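Local coordinates for TetR family Transcriptional regulator (Streptococcus agalactiae 2603V/R, PDB 3KKC), which probably binds DNA through a predicted N-terminal helix-turn-helix, as TetR-family transcriptional regulators do, and carries an all-helical C-terminal region, at residues 81-84 with 85-89; 147-150 with 151-155; 114-117 with 118-122; 169-172 with 173-177. All coordinates share one frame; numbering follows the deposited sequence.

Overall arrangement
All four contacts are local, each between side chains about one turn apart along one helix of the C-terminal region, contact 4 running past the helix end. Contact 2, on helix 137-157, is mostly buried: it touches contact 1 through F148 and W155 against L88, contact 3 through I149 and F148 against R114 and L117, and contact 4 through S147 and T151 against Y171. Contacts 1, 3 and 4 mix buried and open residues. Contacts 2 and 4 also reach the second subunit, whereas 1 and 3 touch no other protein chain of the assembly. Chemistry follows place: a nickel ligand in 1, glutamate salt bridges in 2 and 3, a ring-methyl contact at the helix end in 4.

Contact 1: 81-84 with 85-89; sequences EEYL and VHILK. With NI (nickel (II) ion), chain E.
Y83 and I87 meet one turn apart on helix 80-93, an alpha-helix of the all-helical C-terminal region. Four backbone bonds of the i to i+4 kind define it. V85 N, H86 N, I87 N and L88 N donate to the carbonyls of E81, E82, Y83 and L84, and the straightest, L88 N to L84 O at 3.0 Å, has an N-H...O angle of 176°.

I87 CD1 approaches the Y83 ring obliquely, 4.0 Å from Y83 CE2. The tyrosine CG lies anti to its own backbone N (chi1 -174°), which lets the ring reach D120 and V121 of helix 107-129, while its hydroxyl is hydrogen-bonded to the F72 carbonyl. L84 and V85 pack on L168 of helix 164-175, and L88 packs on F148 and W155 of helix 137-157.

H86 turns its ring away from 81-84 to a nickel ion that H70 and H90 also bind. Of these protein ligands, H70 comes from helix 57-71 and H86 and H90 from this helix; a fourth donor atom completes the ligands. An imidazole molecule lies near H86. The metal bond itself runs from H86 NE2 to nickel and measures 2.3 Å.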
loop_
_atom_site.group_PDB
_atom_site.type_symbol
_atom_site.label_atom_id
_atom_site.label_comp_id
_atom_site.label_asym_id
_atom_site.label_seq_id
_atom_site.Cartn_x
_atom_site.Cartn_y
_atom_site.Cartn_z
ATOM N N GLU A 81 7.153 7.276 23.650
ATOM C CA GLU A 81 7.125 5.851 23.287
ATOM C C GLU A 81 6.179 4.978 24.115
ATOM O O GLU A 81 5.818 3.885 23.672
ATOM C CB GLU A 81 8.530 5.240 23.272
ATOM C CG GLU A 81 9.372 5.585 24.490
ATOM C CD GLU A 81 10.519 6.518 24.141
ATOM O OE1 GLU A 81 10.658 7.582 24.791
ATOM O OE2 GLU A 81 11.275 6.178 23.204
ATOM N N GLU A 82 5.783 5.439 25.306
ATOM C CA GLU A 82 4.658 4.812 26.004
ATOM C C GLU A 82 3.398 4.971 25.134
ATOM O O GLU A 82 2.605 4.043 24.960
ATOM C CB GLU A 82 4.441 5.439 27.385
ATOM C CG GLU A 82 5.466 5.029 28.439
ATOM C CD GLU A 82 5.171 5.583 29.841
ATOM O OE1 GLU A 82 5.970 5.320 30.771
ATOM O OE2 GLU A 82 4.146 6.274 30.019
ATOM N N TYR A 83 3.243 6.173 24.599
ATOM C CA TYR A 83 2.175 6.538 23.683
ATOM C C TYR A 83 2.157 5.655 22.412
ATOM O O TYR A 83 1.111 5.150 21.987
ATOM C CB TYR A 83 2.411 8.003 23.342
ATOM C CG TYR A 83 1.388 8.725 22.504
ATOM C CD1 TYR A 83 0.360 9.445 23.099
ATOM C CD2 TYR A 83 1.497 8.753 21.107
ATOM C CE1 TYR A 83 -0.548 10.145 22.323
ATOM C CE2 TYR A 83 0.599 9.461 20.319
ATOM C CZ TYR A 83 -0.428 10.148 20.927
ATOM O OH TYR A 83 -1.330 10.845 20.149
ATOM N N LEU A 84 3.324 5.466 21.816
ATOM C CA LEU A 84 3.475 4.538 20.704
ATOM C C LEU A 84 3.084 3.136 21.152
ATOM O O LEU A 84 2.342 2.460 20.473
ATOM C CB LEU A 84 4.928 4.542 20.175
ATOM C CG LEU A 84 5.322 5.624 19.163
ATOM C CD1 LEU A 84 4.918 6.984 19.664
ATOM C CD2 LEU A 84 6.817 5.603 18.845
ATOM N N VAL A 85 3.610 2.686 22.284
ATOM C CA VAL A 85 3.307 1.337 22.749
ATOM C C VAL A 85 1.796 1.089 22.927
ATOM O O VAL A 85 1.293 0.034 22.537
ATOM C CB VAL A 85 4.053 0.998 24.060
ATOM C CG1 VAL A 85 3.309 -0.075 24.810
ATOM C CG2 VAL A 85 5.469 0.555 23.763
ATOM N N HIS A 86 1.078 2.057 23.506
ATOM C CA HIS A 86 -0.369 1.926 23.734
ATOM C C HIS A 86 -1.109 1.776 22.400
ATOM O O HIS A 86 -2.027 0.958 22.273
ATOM C CB HIS A 86 -0.895 3.132 24.516
ATOM C CG HIS A 86 -2.395 3.245 24.553
ATOM N ND1 HIS A 86 -3.082 4.266 23.924
ATOM C CD2 HIS A 86 -3.336 2.482 25.160
ATOM C CE1 HIS A 86 -4.378 4.124 24.138
ATOM N NE2 HIS A 86 -4.557 3.045 24.879
ATOM N N ILE A 87 -0.699 2.571 21.413
ATOM C CA ILE A 87 -1.257 2.456 20.078
ATOM C C ILE A 87 -1.044 1.044 19.547
ATOM O O ILE A 87 -1.997 0.360 19.187
ATOM C CB ILE A 87 -0.638 3.478 19.116
ATOM C CG1 ILE A 87 -0.761 4.880 19.712
ATOM C CG2 ILE A 87 -1.304 3.401 17.772
ATOM C CD1 ILE A 87 -0.570 5.975 18.731
ATOM N N LEU A 88 0.206 0.602 19.517
ATOM C CA LEU A 88 0.511 -0.751 19.079
ATOM C C LEU A 88 -0.232 -1.792 19.922
ATOM O O LEU A 88 -0.567 -2.864 19.423
ATOM C CB LEU A 88 2.024 -1.011 19.118
ATOM C CG LEU A 88 2.906 -0.675 17.913
ATOM C CD1 LEU A 88 2.185 0.178 16.860
ATOM C CD2 LEU A 88 4.213 0.004 18.370
ATOM N N LYS A 89 -0.478 -1.488 21.200
ATOM C CA LYS A 89 -1.138 -2.449 22.086
ATOM C C LYS A 89 -2.513 -2.788 21.518
ATOM O O LYS A 89 -2.887 -3.954 21.419
ATOM C CB LYS A 89 -1.261 -1.894 23.500
ATOM C CG LYS A 89 -1.531 -2.950 24.571
ATOM C CD LYS A 89 -1.137 -2.461 25.988
ATOM C CE LYS A 89 -2.032 -1.321 26.480
ATOM N NZ LYS A 89 -1.462 -0.509 27.614
HETATM NI NI NI E . -6.339 1.755 25.404
#

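Contact 2: 147-150 with 151-155; sequences SFIE and TLKWW
T151, L152, K153 and W154 donate their backbone N-H groups to the carbonyls of S147, F148, I149 and E150, the regular i to i+4 pattern of an alpha-helix, with T151 N to S147 O at 2.9 Å. This part of helix 137-157 belongs to the C-terminal helical bundle and also packs on the second subunit.

S147 O takes two bonds, because the T151 hydroxyl donates to it as well, from OG1 at 3.0 Å. With chi1 at -72°, OG1 stands beside its own backbone N and turns back along the helix. The hydroxyl and the amide reach the carbonyl from opposite faces of its plane. The polar atom of a buried threonine is thus satisfied within its own helix, while its side chain packs on L167 and Y171.

Apolar groups join helices: F148 and I149 pack on L117 of helix 107-129, L152 on L102 and F113, and W155 on V164 and L167. W155 NE1 is hydrogen-bonded to M162 O. Across the dimer, S147 packs on F143 and W154 on Q142 of the second subunit.

E150 and K153 run alongside each other; a bend in the glutamate (chi2 67°) brings its carboxylate toward the lysine ammonium. Their salt bridge closes with K153 NZ 3.2 Å from E150 OE2, nearly along the carboxylate C-O axis.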
loop_
_atom_site.group_PDB
_atom_site.type_symbol
_atom_site.label_atom_id
_atom_site.label_comp_id
_atom_site.label_asym_id
_atom_site.label_seq_id
_atom_site.Cartn_x
_atom_site.Cartn_y
_atom_site.Cartn_z
ATOM N N SER A 147 6.773 4.274 6.519
ATOM C CA SER A 147 7.473 3.109 7.047
ATOM C C SER A 147 6.888 2.696 8.419
ATOM O O SER A 147 6.978 1.538 8.840
ATOM C CB SER A 147 8.961 3.390 7.176
ATOM O OG SER A 147 9.200 4.126 8.364
ATOM N N PHE A 148 6.291 3.648 9.124
ATOM C CA PHE A 148 5.598 3.280 10.345
ATOM C C PHE A 148 4.377 2.421 10.000
ATOM O O PHE A 148 4.262 1.291 10.494
ATOM C CB PHE A 148 5.219 4.504 11.181
ATOM C CG PHE A 148 4.447 4.166 12.423
ATOM C CD1 PHE A 148 5.103 3.799 13.579
ATOM C CD2 PHE A 148 3.060 4.213 12.429
ATOM C CE1 PHE A 148 4.398 3.497 14.710
ATOM C CE2 PHE A 148 2.354 3.916 13.556
ATOM C CZ PHE A 148 3.019 3.555 14.694
ATOM N N ILE A 149 3.501 2.938 9.135
ATOM C CA ILE A 149 2.312 2.193 8.711
ATOM C C ILE A 149 2.666 0.824 8.159
ATOM O O ILE A 149 2.030 -0.174 8.507
ATOM C CB ILE A 149 1.452 2.936 7.671
ATOM C CG1 ILE A 149 1.075 4.328 8.174
ATOM C CG2 ILE A 149 0.167 2.184 7.435
ATOM C CD1 ILE A 149 0.291 5.120 7.186
ATOM N N GLU A 150 3.693 0.761 7.324
ATOM C CA GLU A 150 4.089 -0.515 6.737
ATOM C C GLU A 150 4.750 -1.482 7.726
ATOM O O GLU A 150 4.485 -2.682 7.692
ATOM C CB GLU A 150 4.962 -0.307 5.499
ATOM C CG GLU A 150 4.408 -0.978 4.252
ATOM C CD GLU A 150 3.107 -0.354 3.781
ATOM O OE1 GLU A 150 3.025 0.894 3.692
ATOM O OE2 GLU A 150 2.163 -1.114 3.494
ATOM N N THR A 151 5.603 -0.992 8.616
ATOM C CA THR A 151 6.125 -1.898 9.635
ATOM C C THR A 151 4.933 -2.560 10.318
ATOM O O THR A 151 4.857 -3.791 10.407
ATOM C CB THR A 151 7.011 -1.184 10.676
ATOM O OG1 THR A 151 8.256 -0.833 10.073
ATOM C CG2 THR A 151 7.285 -2.092 11.896
ATOM N N LEU A 152 3.997 -1.717 10.760
ATOM C CA LEU A 152 2.777 -2.113 11.465
ATOM C C LEU A 152 1.945 -3.184 10.730
ATOM O O LEU A 152 1.685 -4.248 11.289
ATOM C CB LEU A 152 1.950 -0.861 11.744
ATOM C CG LEU A 152 0.532 -1.088 12.221
ATOM C CD1 LEU A 152 0.547 -2.110 13.319
ATOM C CD2 LEU A 152 -0.063 0.213 12.712
ATOM N N LYS A 153 1.560 -2.922 9.479
ATOM C CA LYS A 153 0.840 -3.930 8.686
ATOM C C LYS A 153 1.582 -5.252 8.655
ATOM O O LYS A 153 0.986 -6.312 8.791
ATOM C CB LYS A 153 0.598 -3.470 7.234
ATOM C CG LYS A 153 -0.582 -2.542 7.039
ATOM C CD LYS A 153 -0.392 -1.699 5.790
ATOM C CE LYS A 153 -1.428 -2.018 4.702
ATOM N NZ LYS A 153 -0.774 -2.259 3.378
ATOM N N TRP A 154 2.888 -5.191 8.436
ATOM C CA TRP A 154 3.671 -6.408 8.272
ATOM C C TRP A 154 3.595 -7.248 9.572
ATOM O O TRP A 154 3.402 -8.473 9.546
ATOM C CB TRP A 154 5.119 -6.049 7.866
ATOM C CG TRP A 154 6.078 -7.156 8.102
ATOM C CD1 TRP A 154 6.378 -8.173 7.246
ATOM C CD2 TRP A 154 6.847 -7.395 9.307
ATOM N NE1 TRP A 154 7.292 -9.032 7.837
ATOM C CE2 TRP A 154 7.592 -8.580 9.099
ATOM C CE3 TRP A 154 6.971 -6.727 10.527
ATOM C CZ2 TRP A 154 8.473 -9.117 10.086
ATOM C CZ3 TRP A 154 7.858 -7.271 11.531
ATOM C CH2 TRP A 154 8.587 -8.450 11.287
ATOM N N TRP A 155 3.723 -6.553 10.698
ATOM C CA TRP A 155 3.710 -7.156 12.022
ATOM C C TRP A 155 2.361 -7.843 12.286
ATOM O O TRP A 155 2.306 -8.953 12.816
ATOM C CB TRP A 155 3.992 -6.054 13.049
ATOM C CG TRP A 155 3.962 -6.454 14.504
ATOM C CD1 TRP A 155 4.694 -7.439 15.107
ATOM C CD2 TRP A 155 3.189 -5.836 15.544
ATOM N NE1 TRP A 155 4.407 -7.481 16.442
ATOM C CE2 TRP A 155 3.490 -6.507 16.739
ATOM C CE3 TRP A 155 2.266 -4.780 15.575
ATOM C CZ2 TRP A 155 2.906 -6.159 17.961
ATOM C CZ3 TRP A 155 1.690 -4.434 16.785
ATOM C CH2 TRP A 155 2.011 -5.122 17.961
#

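Contact 3: 114-117 with 118-122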
loop_
_atom_site.group_PDB
_atom_site.type_symbol
_atom_site.label_atom_id
_atom_site.label_comp_id
_atom_site.label_asym_id
_atom_site.label_seq_id
_atom_site.Cartn_x
_atom_site.Cartn_y
_atom_site.Cartn_z
ATOM N N ARG A 114 -3.853 7.637 8.599
ATOM C CA ARG A 114 -2.608 8.285 8.234
ATOM C C ARG A 114 -2.651 9.739 8.686
ATOM O O ARG A 114 -1.634 10.307 9.061
ATOM C CB ARG A 114 -2.331 8.181 6.738
ATOM C CG ARG A 114 -0.896 8.538 6.360
ATOM C CD ARG A 114 -0.461 7.840 5.063
ATOM N NE ARG A 114 0.934 8.122 4.712
ATOM C CZ ARG A 114 1.478 9.343 4.696
ATOM N NH1 ARG A 114 0.750 10.409 5.023
ATOM N NH2 ARG A 114 2.747 9.507 4.342
ATOM N N SER A 115 -3.831 10.338 8.681
ATOM C CA SER A 115 -3.938 11.741 9.044
ATOM C C SER A 115 -3.758 11.987 10.538
ATOM O O SER A 115 -3.293 13.047 10.946
ATOM C CB SER A 115 -5.264 12.326 8.563
ATOM O OG SER A 115 -5.507 13.583 9.169
ATOM N N GLU A 116 -4.128 11.016 11.361
ATOM C CA GLU A 116 -3.917 11.155 12.800
ATOM C C GLU A 116 -2.428 11.035 13.129
ATOM O O GLU A 116 -1.879 11.854 13.871
ATOM C CB GLU A 116 -4.756 10.142 13.587
ATOM C CG GLU A 116 -6.262 10.338 13.415
ATOM C CD GLU A 116 -6.784 11.605 14.089
ATOM O OE1 GLU A 116 -6.327 11.913 15.222
ATOM O OE2 GLU A 116 -7.661 12.281 13.493
ATOM N N LEU A 117 -1.784 10.018 12.558
ATOM C CA LEU A 117 -0.331 9.893 12.583
ATOM C C LEU A 117 0.372 11.198 12.224
ATOM O O LEU A 117 1.321 11.582 12.880
ATOM C CB LEU A 117 0.122 8.771 11.656
ATOM C CG LEU A 117 -0.297 7.354 12.072
ATOM C CD1 LEU A 117 0.005 6.341 10.961
ATOM C CD2 LEU A 117 0.396 6.956 13.367
ATOM N N GLU A 118 -0.113 11.904 11.216
ATOM C CA GLU A 118 0.492 13.176 10.837
ATOM C C GLU A 118 0.393 14.238 11.918
ATOM O O GLU A 118 1.225 15.135 11.987
ATOM C CB GLU A 118 -0.154 13.754 9.573
ATOM C CG GLU A 118 0.334 13.189 8.277
ATOM C CD GLU A 118 -0.087 14.046 7.085
ATOM O OE1 GLU A 118 -0.145 15.292 7.238
ATOM O OE2 GLU A 118 -0.355 13.475 5.998
ATOM N N HIS A 119 -0.641 14.173 12.737
ATOM C CA HIS A 119 -0.910 15.249 13.683
ATOM C C HIS A 119 -0.345 14.937 15.065
ATOM O O HIS A 119 0.085 15.836 15.803
ATOM C CB HIS A 119 -2.417 15.481 13.766
ATOM C CG HIS A 119 -2.815 16.605 14.670
ATOM N ND1 HIS A 119 -2.721 17.930 14.296
ATOM C CD2 HIS A 119 -3.341 16.603 15.920
ATOM C CE1 HIS A 119 -3.161 18.697 15.278
ATOM N NE2 HIS A 119 -3.541 17.916 16.276
ATOM N N ASP A 120 -0.326 13.663 15.425
ATOM C CA ASP A 120 -0.023 13.319 16.806
ATOM C C ASP A 120 1.183 12.408 16.950
ATOM O O ASP A 120 1.760 12.308 18.025
ATOM C CB ASP A 120 -1.267 12.735 17.493
ATOM C CG ASP A 120 -2.379 13.787 17.704
ATOM O OD1 ASP A 120 -2.080 14.936 18.116
ATOM O OD2 ASP A 120 -3.563 13.465 17.463
ATOM N N VAL A 121 1.595 11.765 15.868
ATOM C CA VAL A 121 2.789 10.934 15.929
ATOM C C VAL A 121 4.014 11.533 15.205
ATOM O O VAL A 121 5.139 11.504 15.719
ATOM C CB VAL A 121 2.491 9.525 15.437
ATOM C CG1 VAL A 121 3.791 8.747 15.127
ATOM C CG2 VAL A 121 1.624 8.805 16.481
ATOM N N TYR A 122 3.797 12.092 14.025
ATOM C CA TYR A 122 4.917 12.573 13.232
ATOM C C TYR A 122 5.732 13.696 13.879
ATOM O O TYR A 122 6.956 13.604 13.949
ATOM C CB TYR A 122 4.469 13.014 11.847
ATOM C CG TYR A 122 5.606 13.618 11.094
ATOM C CD1 TYR A 122 6.686 12.836 10.700
ATOM C CD2 TYR A 122 5.626 14.972 10.801
ATOM C CE1 TYR A 122 7.754 13.385 10.025
ATOM C CE2 TYR A 122 6.686 15.533 10.112
ATOM C CZ TYR A 122 7.749 14.734 9.729
ATOM O OH TYR A 122 8.808 15.289 9.047
#
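R114 presents the edge of its guanidinium to E118, whose OE2 lies near the guanidinium plane, 3.4 Å from R114 NH1. Only OE2 meets NH1, and with the planes 89° apart the two groups do not pair flat against each other. The other oxygen, E118 OE1, is held by a salt bridge to K141. D120 OD2 lies at the edge of the H119 ring, in its plane. The E116 and D120 carboxylates, planes 49° apart, come within 3.9 Å from E116 OE1 to D120 OD2.

At 118-121 helix 107-129 makes a wider, pi-type turn. E118 N still donates to R114 O, but L117 O accepts from both V121 N and Y122 N, the latter a pi-type i+5 bond of 2.8 Å. E116 O likewise takes two donors, H119 N and D120 N. L117 and V121 extend in the same direction, L117 CD2 3.8 Å from V121 CG2. R114 and E118 both pack on L145 of helix 137-157.

The chemistry divides by partner. E118, set between R114 and K141, probably stays ionised and ties its helix to helix 137-157. The proximity of E116 and D120 would be mildly unfavourable if both are charged, partly offset by a long, weak ion pair of E116 OE2 with R112.

Contact 4: 169-172 with 173-177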
loop_
_atom_site.group_PDB
_atom_site.type_symbol
_atom_site.label_atom_id
_atom_site.label_comp_id
_atom_site.label_asym_id
_atom_site.label_seq_id
_atom_site.Cartn_x
_atom_site.Cartn_y
_atom_site.Cartn_z
ATOM N N LYS A 169 11.017 -0.866 19.125
ATOM C CA LYS A 169 12.454 -0.732 19.245
ATOM C C LYS A 169 13.120 -0.833 17.879
ATOM O O LYS A 169 13.803 0.096 17.429
ATOM C CB LYS A 169 12.981 -1.832 20.182
ATOM C CG LYS A 169 14.479 -2.088 20.121
ATOM C CD LYS A 169 14.847 -3.389 20.825
ATOM C CE LYS A 169 16.364 -3.555 20.928
ATOM N NZ LYS A 169 16.753 -4.921 21.389
ATOM N N TYR A 170 12.931 -1.980 17.239
ATOM C CA TYR A 170 13.506 -2.245 15.928
ATOM C C TYR A 170 13.086 -1.200 14.897
ATOM O O TYR A 170 13.806 -0.930 13.948
ATOM C CB TYR A 170 13.158 -3.661 15.468
ATOM C CG TYR A 170 13.775 -4.705 16.361
ATOM C CD1 TYR A 170 15.104 -4.594 16.754
ATOM C CD2 TYR A 170 13.042 -5.792 16.819
ATOM C CE1 TYR A 170 15.694 -5.543 17.585
ATOM C CE2 TYR A 170 13.622 -6.754 17.654
ATOM C CZ TYR A 170 14.955 -6.623 18.034
ATOM O OH TYR A 170 15.562 -7.561 18.861
ATOM N N TYR A 171 11.941 -0.577 15.099
ATOM C CA TYR A 171 11.541 0.462 14.184
ATOM C C TYR A 171 12.293 1.764 14.459
ATOM O O TYR A 171 12.803 2.414 13.538
ATOM C CB TYR A 171 10.027 0.683 14.232
ATOM C CG TYR A 171 9.619 1.938 13.499
ATOM C CD1 TYR A 171 9.481 1.951 12.122
ATOM C CD2 TYR A 171 9.428 3.126 14.186
ATOM C CE1 TYR A 171 9.136 3.116 11.448
ATOM C CE2 TYR A 171 9.082 4.283 13.526
ATOM C CZ TYR A 171 8.934 4.276 12.161
ATOM O OH TYR A 171 8.584 5.452 11.534
ATOM N N LEU A 172 12.353 2.146 15.728
ATOM C CA LEU A 172 12.996 3.393 16.126
ATOM C C LEU A 172 14.497 3.385 15.806
ATOM O O LEU A 172 15.064 4.407 15.409
ATOM C CB LEU A 172 12.761 3.640 17.612
ATOM C CG LEU A 172 11.808 4.772 18.027
ATOM C CD1 LEU A 172 10.962 5.382 16.872
ATOM C CD2 LEU A 172 10.916 4.339 19.196
ATOM N N THR A 173 15.143 2.233 15.965
ATOM C CA THR A 173 16.560 2.150 15.638
ATOM C C THR A 173 16.735 2.216 14.116
ATOM O O THR A 173 17.685 2.827 13.613
ATOM C CB THR A 173 17.248 0.895 16.249
ATOM O OG1 THR A 173 16.592 -0.286 15.783
ATOM C CG2 THR A 173 17.186 0.925 17.784
HETATM N N MSE A 174 15.799 1.617 13.380
HETATM C CA MSE A 174 15.855 1.637 11.917
HETATM C C MSE A 174 15.755 3.034 11.334
HETATM O O MSE A 174 16.353 3.310 10.299
HETATM C CB MSE A 174 14.783 0.751 11.301
HETATM C CG MSE A 174 15.220 -0.678 11.103
HETATM SE SE MSE A 174 16.982 -0.751 10.294
HETATM C CE MSE A 174 16.547 -0.011 8.529
ATOM N N VAL A 175 15.016 3.911 12.005
ATOM C CA VAL A 175 14.762 5.246 11.469
ATOM C C VAL A 175 15.599 6.361 12.081
ATOM O O VAL A 175 15.836 7.376 11.437
ATOM C CB VAL A 175 13.289 5.625 11.619
ATOM C CG1 VAL A 175 12.428 4.647 10.848
ATOM C CG2 VAL A 175 12.900 5.642 13.077
ATOM N N GLU A 176 16.037 6.179 13.322
ATOM C CA GLU A 176 16.741 7.238 14.041
ATOM C C GLU A 176 17.924 7.763 13.240
ATOM O O GLU A 176 18.621 6.997 12.567
ATOM C CB GLU A 176 17.265 6.730 15.367
ATOM C CG GLU A 176 18.766 6.736 15.389
ATOM C CD GLU A 176 19.330 5.726 16.351
ATOM O OE1 GLU A 176 19.338 6.023 17.574
ATOM O OE2 GLU A 176 19.768 4.645 15.871
ATOM N N ARG A 177 18.164 9.067 13.348
ATOM C CA ARG A 177 19.160 9.739 12.525
ATOM C C ARG A 177 19.556 11.084 13.111
ATOM O O ARG A 177 20.533 11.179 13.855
ATOM C CB ARG A 177 18.623 9.922 11.102
ATOM C CG ARG A 177 19.588 10.580 10.171
ATOM C CD ARG A 177 19.475 10.027 8.756
ATOM N NE ARG A 177 20.741 10.201 8.046
ATOM C CZ ARG A 177 21.217 11.378 7.655
ATOM N NH1 ARG A 177 20.521 12.484 7.893
ATOM N NH2 ARG A 177 22.385 11.448 7.030
#
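Y171 and V175 cross one turn apart where helix 164-175, the last helix of the bundle, ends. V175 CG1 sits over one face of the tyrosine ring, 4.0 Å from its centroid and 26° off the normal, a CH-pi contact displaced toward the rim; its closest ring carbon is Y171 CE1, at 3.7 Å. A first torsion of 169° swings the Y171 ring beside its own carbonyl, toward the following turn and V175, and its OH is hydrogen-bonded to L144 O of helix 137-157. The second methyl, V175 CG2, lies 4.3 Å from L172 CD1.

The T173 side chain instead folds back on the helix. Its OG1 donates to K169 O over 3.3 Å, and T173 N reaches the same oxygen at 2.9 Å, so one carbonyl serves two donors.

L172 packs on L125 and Y129 of helix 107-129, whereas M174, a selenomethionine, and V175 rest on F143 of the second subunit. This places the last turn between the bundle and the dimer contact. R177, beyond the helix, forms a salt bridge with D134.

The helix loosens at its end: V175 N makes only weak bonds, to Y171 O and L172 O, and E176, the first residue with non-helical backbone angles, still donates from N to L172 O at 2.9 Å.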